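One contact in two related proteins. Structure 1 is prolyl endopeptidase from Myxococcus xanthus, which probably hydrolyses peptide bonds after proline, and also after alanine, in oligopeptides, as a serine peptidase of the S9A family: PDB 2BKL (chain A, 1.50 Å), residues Pro447-Gly452 and Gly476-Ala481. Structure 2 is prolyl oligopeptidase from Novosphingobium capsulatum: PDB 1YR2 (chain B, 1.80 Å), residues Pro489-Gly494 and Gly518-Ala523. Both blocks share one frame: the second was fitted to the first on N, CA, C and O of the twelve residues, RMSD 0.39 Å. Numbering follows each deposited sequence.

Structure 1 (2BKL).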
loop_
_atom_site.group_PDB
_atom_site.type_symbol
_atom_site.label_atom_id
_atom_site.label_comp_id
_atom_site.label_asym_id
_atom_site.label_seq_id
_atom_site.Cartn_x
_atom_site.Cartn_y
_atom_site.Cartn_z
ATOM N N PRO A 447 -4.583 -6.912 26.655
ATOM C CA PRO A 447 -5.346 -6.669 25.429
ATOM C C PRO A 447 -4.312 -6.629 24.305
ATOM O O PRO A 447 -3.314 -5.914 24.407
ATOM C CB PRO A 447 -5.958 -5.282 25.643
ATOM C CG PRO A 447 -5.597 -4.850 26.941
ATOM C CD PRO A 447 -4.622 -5.770 27.581
ATOM N N THR A 448 -4.554 -7.370 23.246
ATOM C CA THR A 448 -3.589 -7.505 22.177
ATOM C C THR A 448 -4.246 -7.262 20.845
ATOM O O THR A 448 -5.361 -7.686 20.629
ATOM C CB THR A 448 -2.989 -8.926 22.259
ATOM O OG1 THR A 448 -2.274 -9.042 23.495
ATOM C CG2 THR A 448 -1.972 -9.227 21.152
ATOM N N LEU A 449 -3.539 -6.564 19.976
ATOM C CA LEU A 449 -3.991 -6.275 18.624
ATOM C C LEU A 449 -2.954 -6.849 17.661
ATOM O O LEU A 449 -1.797 -6.450 17.684
ATOM C CB LEU A 449 -4.123 -4.779 18.413
ATOM C CG LEU A 449 -4.550 -4.277 17.036
ATOM C CD1 LEU A 449 -5.882 -4.776 16.660
ATOM C CD2 LEU A 449 -4.546 -2.748 17.077
ATOM N N LEU A 450 -3.377 -7.772 16.827
ATOM C CA LEU A 450 -2.529 -8.520 15.904
ATOM C C LEU A 450 -2.903 -8.099 14.480
ATOM O O LEU A 450 -4.072 -8.210 14.076
ATOM C CB LEU A 450 -2.736 -10.032 16.092
ATOM C CG LEU A 450 -2.185 -10.949 14.999
ATOM C CD1 LEU A 450 -0.649 -10.817 14.875
ATOM C CD2 LEU A 450 -2.596 -12.363 15.248
ATOM N N TYR A 451 -1.911 -7.609 13.766
ATOM C CA TYR A 451 -2.055 -7.053 12.429
ATOM C C TYR A 451 -1.314 -7.919 11.407
ATOM O O TYR A 451 -0.212 -8.421 11.659
ATOM C CB TYR A 451 -1.445 -5.648 12.442
ATOM C CG TYR A 451 -1.409 -4.865 11.152
ATOM C CD1 TYR A 451 -2.550 -4.691 10.413
ATOM C CD2 TYR A 451 -0.259 -4.196 10.759
ATOM C CE1 TYR A 451 -2.550 -3.916 9.243
ATOM C CE2 TYR A 451 -0.243 -3.412 9.606
ATOM C CZ TYR A 451 -1.399 -3.334 8.836
ATOM O OH TYR A 451 -1.460 -2.589 7.651
ATOM N N GLY A 452 -1.911 -8.057 10.234
ATOM C CA GLY A 452 -1.280 -8.748 9.131
ATOM C C GLY A 452 -1.849 -8.302 7.799
ATOM O O GLY A 452 -2.828 -7.579 7.741
ATOM N N GLY A 476 -1.502 -2.609 26.529
ATOM C CA GLY A 476 -1.744 -3.451 25.386
ATOM C C GLY A 476 -0.485 -3.915 24.686
ATOM O O GLY A 476 0.594 -3.380 24.879
ATOM N N VAL A 477 -0.661 -4.954 23.875
ATOM C CA VAL A 477 0.388 -5.511 23.017
ATOM C C VAL A 477 -0.040 -5.296 21.586
ATOM O O VAL A 477 -1.213 -5.479 21.247
ATOM C CB VAL A 477 0.557 -7.000 23.300
ATOM C CG1 VAL A 477 1.514 -7.705 22.299
ATOM C CG2 VAL A 477 1.002 -7.220 24.771
ATOM N N TYR A 478 0.907 -4.885 20.770
ATOM C CA TYR A 478 0.702 -4.742 19.321
ATOM C C TYR A 478 1.627 -5.703 18.629
ATOM O O TYR A 478 2.841 -5.688 18.872
ATOM C CB TYR A 478 1.010 -3.319 18.870
ATOM C CG TYR A 478 0.860 -3.062 17.385
ATOM C CD1 TYR A 478 -0.366 -3.181 16.765
ATOM C CD2 TYR A 478 1.944 -2.653 16.628
ATOM C CE1 TYR A 478 -0.509 -2.920 15.394
ATOM C CE2 TYR A 478 1.816 -2.383 15.278
ATOM C CZ TYR A 478 0.590 -2.528 14.677
ATOM O OH TYR A 478 0.428 -2.255 13.306
ATOM N N ALA A 479 1.089 -6.555 17.758
ATOM C CA ALA A 479 1.885 -7.567 17.073
ATOM C C ALA A 479 1.643 -7.477 15.589
ATOM O O ALA A 479 0.510 -7.235 15.159
ATOM C CB ALA A 479 1.513 -8.962 17.584
ATOM N N VAL A 480 2.696 -7.664 14.801
ATOM C CA VAL A 480 2.643 -7.584 13.342
ATOM C C VAL A 480 3.336 -8.843 12.784
ATOM O O VAL A 480 4.532 -9.033 12.991
ATOM C CB VAL A 480 3.340 -6.293 12.813
ATOM C CG1 VAL A 480 3.197 -6.211 11.301
ATOM C CG2 VAL A 480 2.752 -5.048 13.493
ATOM N N ALA A 481 2.577 -9.692 12.096
ATOM C CA ALA A 481 3.109 -10.949 11.568
ATOM C C ALA A 481 3.551 -10.799 10.136
ATOM O O ALA A 481 2.819 -10.187 9.324
ATOM C CB ALA A 481 2.087 -12.049 11.707
#
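The ring of Tyr478 meets Tyr451 through CE1, 4.1 Å from CB of Tyr451. Its OH lies 3.3 Å from CD2 of Tyr451. With CG anti to the backbone N, Leu449 brings its CD2 to 4.2 Å from CD1 of Tyr478. Val480 lies beside Tyr451, pointing the same way, with CG1 of Val480 4.0 Å from CD2 of Tyr451. On the other face of the sheet, OG1 of Thr448 lies 3.5 Å from CB of Val477; its hydrogen bond goes to Ala446 O. Leu450 CD1 packs on Ala479 CB at 3.9 Å. Backbone hydrogen bonds join the two parallel strands, for example from Ala479 N to Leu449 O. The strands belong to a beta-alpha-beta unit in the central sheet of the alpha/beta-hydrolase domain. Neighbouring strand 527-532 leads to Ser533 of the ligand pocket.

Structure 2 (1YR2).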
loop_
_atom_site.group_PDB
_atom_site.type_symbol
_atom_site.label_atom_id
_atom_site.label_comp_id
_atom_site.label_asym_id
_atom_site.label_seq_id
_atom_site.Cartn_x
_atom_site.Cartn_y
_atom_site.Cartn_z
ATOM N N PRO B 489 -4.195 -7.583 26.653
ATOM C CA PRO B 489 -5.005 -7.399 25.435
ATOM C C PRO B 489 -4.084 -7.029 24.261
ATOM O O PRO B 489 -3.185 -6.181 24.391
ATOM C CB PRO B 489 -5.918 -6.250 25.789
ATOM C CG PRO B 489 -6.077 -6.385 27.271
ATOM C CD PRO B 489 -4.754 -6.856 27.798
ATOM N N THR B 490 -4.303 -7.669 23.120
ATOM C CA THR B 490 -3.343 -7.626 22.032
ATOM C C THR B 490 -4.075 -7.325 20.749
ATOM O O THR B 490 -5.139 -7.863 20.482
ATOM C CB THR B 490 -2.606 -8.971 21.919
ATOM O OG1 THR B 490 -1.845 -9.209 23.100
ATOM C CG2 THR B 490 -1.587 -8.976 20.789
ATOM N N LEU B 491 -3.470 -6.437 19.963
ATOM C CA LEU B 491 -3.898 -6.113 18.624
ATOM C C LEU B 491 -2.880 -6.729 17.664
ATOM O O LEU B 491 -1.709 -6.323 17.655
ATOM C CB LEU B 491 -3.947 -4.591 18.465
ATOM C CG LEU B 491 -4.610 -4.009 17.207
ATOM C CD1 LEU B 491 -4.751 -2.478 17.359
ATOM C CD2 LEU B 491 -3.817 -4.293 15.998
ATOM N N LEU B 492 -3.334 -7.684 16.853
ATOM C CA LEU B 492 -2.500 -8.410 15.881
ATOM C C LEU B 492 -2.892 -7.975 14.482
ATOM O O LEU B 492 -4.036 -8.106 14.105
ATOM C CB LEU B 492 -2.707 -9.906 16.023
ATOM C CG LEU B 492 -2.177 -10.814 14.934
ATOM C CD1 LEU B 492 -0.635 -10.701 14.840
ATOM C CD2 LEU B 492 -2.635 -12.236 15.153
ATOM N N TYR B 493 -1.922 -7.456 13.753
ATOM C CA TYR B 493 -2.073 -6.914 12.407
ATOM C C TYR B 493 -1.369 -7.773 11.366
ATOM O O TYR B 493 -0.344 -8.415 11.634
ATOM C CB TYR B 493 -1.494 -5.504 12.400
ATOM C CG TYR B 493 -1.642 -4.768 11.099
ATOM C CD1 TYR B 493 -2.805 -4.073 10.801
ATOM C CD2 TYR B 493 -0.637 -4.772 10.161
ATOM C CE1 TYR B 493 -2.939 -3.409 9.622
ATOM C CE2 TYR B 493 -0.777 -4.083 8.950
ATOM C CZ TYR B 493 -1.943 -3.415 8.709
ATOM O OH TYR B 493 -2.116 -2.747 7.544
ATOM N N GLY B 494 -1.978 -7.852 10.195
ATOM C CA GLY B 494 -1.325 -8.517 9.076
ATOM C C GLY B 494 -1.867 -7.974 7.763
ATOM O O GLY B 494 -2.834 -7.230 7.741
ATOM N N GLY B 518 -1.833 -1.804 25.843
ATOM C CA GLY B 518 -2.089 -2.982 25.032
ATOM C C GLY B 518 -0.798 -3.479 24.398
ATOM O O GLY B 518 0.172 -2.719 24.291
ATOM N N ALA B 519 -0.776 -4.737 23.979
ATOM C CA ALA B 519 0.323 -5.284 23.201
ATOM C C ALA B 519 -0.029 -5.199 21.745
ATOM O O ALA B 519 -1.214 -5.295 21.381
ATOM C CB ALA B 519 0.602 -6.701 23.597
ATOM N N PHE B 520 0.988 -4.939 20.923
ATOM C CA PHE B 520 0.860 -4.922 19.483
ATOM C C PHE B 520 1.741 -6.016 18.881
ATOM O O PHE B 520 2.890 -6.237 19.301
ATOM C CB PHE B 520 1.184 -3.541 18.933
ATOM C CG PHE B 520 1.247 -3.479 17.431
ATOM C CD1 PHE B 520 0.088 -3.550 16.674
ATOM C CD2 PHE B 520 2.451 -3.405 16.778
ATOM C CE1 PHE B 520 0.123 -3.451 15.290
ATOM C CE2 PHE B 520 2.517 -3.346 15.377
ATOM C CZ PHE B 520 1.323 -3.379 14.630
ATOM N N ALA B 521 1.163 -6.727 17.920
ATOM C CA ALA B 521 1.867 -7.783 17.193
ATOM C C ALA B 521 1.590 -7.648 15.729
ATOM O O ALA B 521 0.488 -7.290 15.314
ATOM C CB ALA B 521 1.396 -9.108 17.719
ATOM N N LEU B 522 2.601 -7.886 14.917
ATOM C CA LEU B 522 2.481 -7.819 13.484
ATOM C C LEU B 522 3.222 -9.017 12.910
ATOM O O LEU B 522 4.404 -9.203 13.196
ATOM C CB LEU B 522 3.083 -6.524 12.949
ATOM C CG LEU B 522 2.983 -6.276 11.423
ATOM C CD1 LEU B 522 3.100 -4.832 11.091
ATOM C CD2 LEU B 522 4.061 -7.037 10.637
ATOM N N ALA B 523 2.510 -9.839 12.149
ATOM C CA ALA B 523 3.095 -11.061 11.543
ATOM C C ALA B 523 3.439 -10.823 10.078
ATOM O O ALA B 523 2.641 -10.278 9.329
ATOM C CB ALA B 523 2.118 -12.191 11.671
#
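The ring of Phe520 meets Tyr493 through CE1, 3.9 Å from CB of Tyr493. With CG anti to the backbone N, Leu491 brings its CD2 to 4.0 Å from CD1 of Phe520. Leu522 lies beside Tyr493, pointing the same way, with CD1 of Leu522 3.9 Å from CD2 of Tyr493. On the other face of the sheet, OG1 of Thr490 lies 3.5 Å from CB of Ala519; its hydrogen bonds go to Thr564 OG1 and Leu488 O. Leu492 CD1 packs on Ala521 CB at 3.9 Å. Backbone hydrogen bonds join the two parallel strands, for example from Ala521 N to Leu491 O. Phe510, beyond the two segments, stacks on the Phe520 ring and also meets the Tyr493 ring.

Comparison
The two strands keep their pairing. The bond from Ala479(A) N to Leu449(A) O recurs from Ala521(B) N to Leu491(B) O. Thr448(A) and Leu450(A) keep their places in Thr490(B) and Leu492(B). The CA atoms of Pro447(A) and Pro489(B) stand 0.8 Å apart after superposition.

Tyr478(A) becomes Phe520(B). OH goes, and with it the approach of 3.3 Å from Tyr478(A) OH to Tyr451(A) CD2. The rings fall near each other, with the CZ atoms of Tyr478(A) and Phe520(B) 1.1 Å apart. The ring still reaches the next tyrosine: CE1 of Phe520(B) lies 3.9 Å from CB of Tyr493(B).

Val477(A) becomes Ala519(B). CG1 and CG2 of Val477(A) have no counterpart. The touch through CB remains, 3.5 Å from Val477(A) CB to Thr448(A) OG1 and 3.5 Å from Ala519(B) CB to Thr490(B) OG1. The alanine offers less side chain to its neighbours.

Val480(A) becomes Leu522(B). CG1 of Val480(A) and CG of Leu522(B) are 0.3 Å apart after superposition. CG2 of Val480(A) has no counterpart. CB of Val480(A) is 4.3 Å from O of Tyr451(A), and CB of Leu522(B) is 4.1 Å from O of Tyr493(B).

Leu449(A) and Leu491(B) are modelled differently, with chi2 at 61° against 171°. The place of Leu449(A) CD1 is left. CD2 touches the ring in both, at 4.2 Å from Tyr478(A) CD1 and 4.0 Å from Phe520(B) CD1.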